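Local coordinates for type IV secretion system protein DotB (Yersinia pseudotuberculosis IP 31758, PDB 6GEF) that probably hydrolyses ATP as a hexameric motor ATPase of the type IVb secretion system, at residues V133-V138 and A146-R151. Residues are numbered along the deposited sequence; the frame is centred on the assembly and turned at random.
Sequences VNISPV and AEIVMR
A beta hairpin in the six-stranded antiparallel sheet of the N-terminal domain pairs residues 133-138 with 146-151. Asn-134 faces Val-149 and Ser-136 faces Glu-147 as hydrogen-bonded pairs, each closed by two backbone bonds. Asn-134 N to Val-149 O and Val-149 N to Asn-134 O both measure 2.9 Å and run nearly along the C=O axes. The non-hydrogen-bonded pairs Ile-135/Ile-148, between them, and Val-133/Met-150, beyond Asn-134, send their side chains to one face, where helix 82-93 packs on both isoleucines and Val-133. Val-133 has CG1 anti to its backbone N (chi1 180°), which sets CG1 alongside Ile-148 CG2 at 3.8 Å and leaves CG2 beside Met-150 SD at 3.9 Å. Ile-135 lies next to Ile-148, CG1 to CG1 3.9 Å, while its CG2 meets Ala-146 CB.

Asn-134, Ser-136 and Glu-147 share the other face with Val-149. Ser-136 OG donates to Asn-134 OD1 (2.7 Å), striking an in-plane lone pair and tying down the amide, whose ND2 bonds Asn-109 OD1. Toward the turn, the Val-138 side chain crosses that of Glu-147 obliquely, CG1 to CB 3.5 Å. The Glu-147 chain bends at chi2, and its OE1 forms a salt bridge with Arg-255 of a second subunit, which also packs on Asn-134 and Ser-136. This is a beta hairpin inside an antiparallel sheet, flanked by strands 53-59 and 108-115, one face under helix 82-93 and the other against the neighbouring subunit.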
loop_
_atom_site.group_PDB
_atom_site.type_symbol
_atom_site.label_atom_id
_atom_site.label_comp_id
_atom_site.label_asym_id
_atom_site.label_seq_id
_atom_site.Cartn_x
_atom_site.Cartn_y
_atom_site.Cartn_z
ATOM N N VAL A 133 21.523 24.879 -19.224
ATOM C CA VAL A 133 20.364 25.585 -19.715
ATOM C C VAL A 133 19.121 24.897 -19.171
ATOM O O VAL A 133 18.800 23.763 -19.541
ATOM C CB VAL A 133 20.334 25.597 -21.268
ATOM C CG1 VAL A 133 19.109 26.339 -21.786
ATOM C CG2 VAL A 133 21.620 26.217 -21.798
ATOM N N ASN A 134 18.415 25.591 -18.286
ATOM C CA ASN A 134 17.060 25.240 -17.908
ATOM C C ASN A 134 16.075 26.139 -18.628
ATOM O O ASN A 134 16.219 27.350 -18.595
ATOM C CB ASN A 134 16.884 25.388 -16.389
ATOM C CG ASN A 134 15.437 25.325 -15.972
ATOM O OD1 ASN A 134 14.811 26.359 -15.739
ATOM N ND2 ASN A 134 14.927 24.129 -15.824
ATOM N N ILE A 135 15.081 25.536 -19.263
ATOM C CA ILE A 135 13.984 26.248 -19.902
ATOM C C ILE A 135 12.684 25.872 -19.200
ATOM O O ILE A 135 12.282 24.728 -19.241
ATOM C CB ILE A 135 13.912 25.929 -21.416
ATOM C CG1 ILE A 135 15.219 26.316 -22.095
ATOM C CG2 ILE A 135 12.753 26.663 -22.068
ATOM C CD1 ILE A 135 15.218 26.225 -23.584
ATOM N N SER A 136 12.039 26.848 -18.594
ATOM C CA SER A 136 10.931 26.610 -17.667
ATOM C C SER A 136 9.732 27.443 -18.067
ATOM O O SER A 136 9.887 28.622 -18.409
ATOM C CB SER A 136 11.314 26.951 -16.215
ATOM O OG SER A 136 12.150 25.949 -15.651
ATOM N N PRO A 137 8.525 26.868 -18.053
ATOM C CA PRO A 137 7.332 27.664 -18.332
ATOM C C PRO A 137 7.232 28.864 -17.391
ATOM O O PRO A 137 7.488 28.755 -16.196
ATOM C CB PRO A 137 6.200 26.684 -18.074
ATOM C CG PRO A 137 6.764 25.344 -18.301
ATOM C CD PRO A 137 8.220 25.442 -17.895
ATOM N N VAL A 138 6.962 30.033 -17.949
ATOM C CA VAL A 138 6.482 31.180 -17.191
ATOM C C VAL A 138 5.230 31.732 -17.867
ATOM O O VAL A 138 4.839 31.313 -18.968
ATOM C CB VAL A 138 7.548 32.291 -17.112
ATOM C CG1 VAL A 138 8.769 31.785 -16.349
ATOM C CG2 VAL A 138 7.978 32.765 -18.478
ATOM N N ALA A 146 8.481 30.920 -22.355
ATOM C CA ALA A 146 9.629 30.298 -21.711
ATOM C C ALA A 146 10.420 31.330 -20.909
ATOM O O ALA A 146 10.444 32.506 -21.231
ATOM C CB ALA A 146 10.518 29.665 -22.782
ATOM N N GLU A 147 11.047 30.842 -19.867
ATOM C CA GLU A 147 12.211 31.521 -19.255
ATOM C C GLU A 147 13.413 30.603 -19.382
ATOM O O GLU A 147 13.319 29.408 -19.084
ATOM C CB GLU A 147 11.943 31.838 -17.774
ATOM C CG GLU A 147 12.340 33.251 -17.383
ATOM C CD GLU A 147 13.414 33.282 -16.333
ATOM O OE1 GLU A 147 13.284 32.545 -15.326
ATOM O OE2 GLU A 147 14.373 34.064 -16.493
ATOM N N ILE A 148 14.529 31.166 -19.806
ATOM C CA ILE A 148 15.784 30.433 -19.961
ATOM C C ILE A 148 16.755 30.923 -18.893
ATOM O O ILE A 148 16.916 32.137 -18.694
ATOM C CB ILE A 148 16.391 30.627 -21.363
ATOM C CG1 ILE A 148 15.410 30.160 -22.442
ATOM C CG2 ILE A 148 17.691 29.879 -21.484
ATOM C CD1 ILE A 148 15.325 31.114 -23.631
ATOM N N VAL A 149 17.388 29.977 -18.204
ATOM C CA VAL A 149 18.473 30.258 -17.283
ATOM C C VAL A 149 19.671 29.418 -17.658
ATOM O O VAL A 149 19.567 28.207 -17.784
ATOM C CB VAL A 149 18.045 29.966 -15.823
ATOM C CG1 VAL A 149 19.174 30.285 -14.861
ATOM C CG2 VAL A 149 16.835 30.819 -15.446
ATOM N N MET A 150 20.806 30.073 -17.861
ATOM C CA MET A 150 22.062 29.416 -18.212
ATOM C C MET A 150 23.067 29.659 -17.101
ATOM O O MET A 150 23.297 30.796 -16.704
ATOM C CB MET A 150 22.625 29.957 -19.534
ATOM C CG MET A 150 21.578 30.092 -20.635
ATOM S SD MET A 150 22.362 30.021 -22.292
ATOM C CE MET A 150 23.252 31.534 -22.226
ATOM N N ARG A 151 23.669 28.568 -16.609
ATOM C CA ARG A 151 24.603 28.625 -15.495
ATOM C C ARG A 151 25.965 28.192 -16.002
ATOM O O ARG A 151 26.161 27.008 -16.349
ATOM C CB ARG A 151 24.134 27.710 -14.341
ATOM C CG ARG A 151 22.899 28.256 -13.621
ATOM C CD ARG A 151 22.017 27.169 -13.033
ATOM N NE ARG A 151 21.525 26.239 -14.057
ATOM C CZ ARG A 151 21.368 24.928 -13.876
ATOM N NH1 ARG A 151 21.689 24.344 -12.697
ATOM N NH2 ARG A 151 20.867 24.200 -14.883
#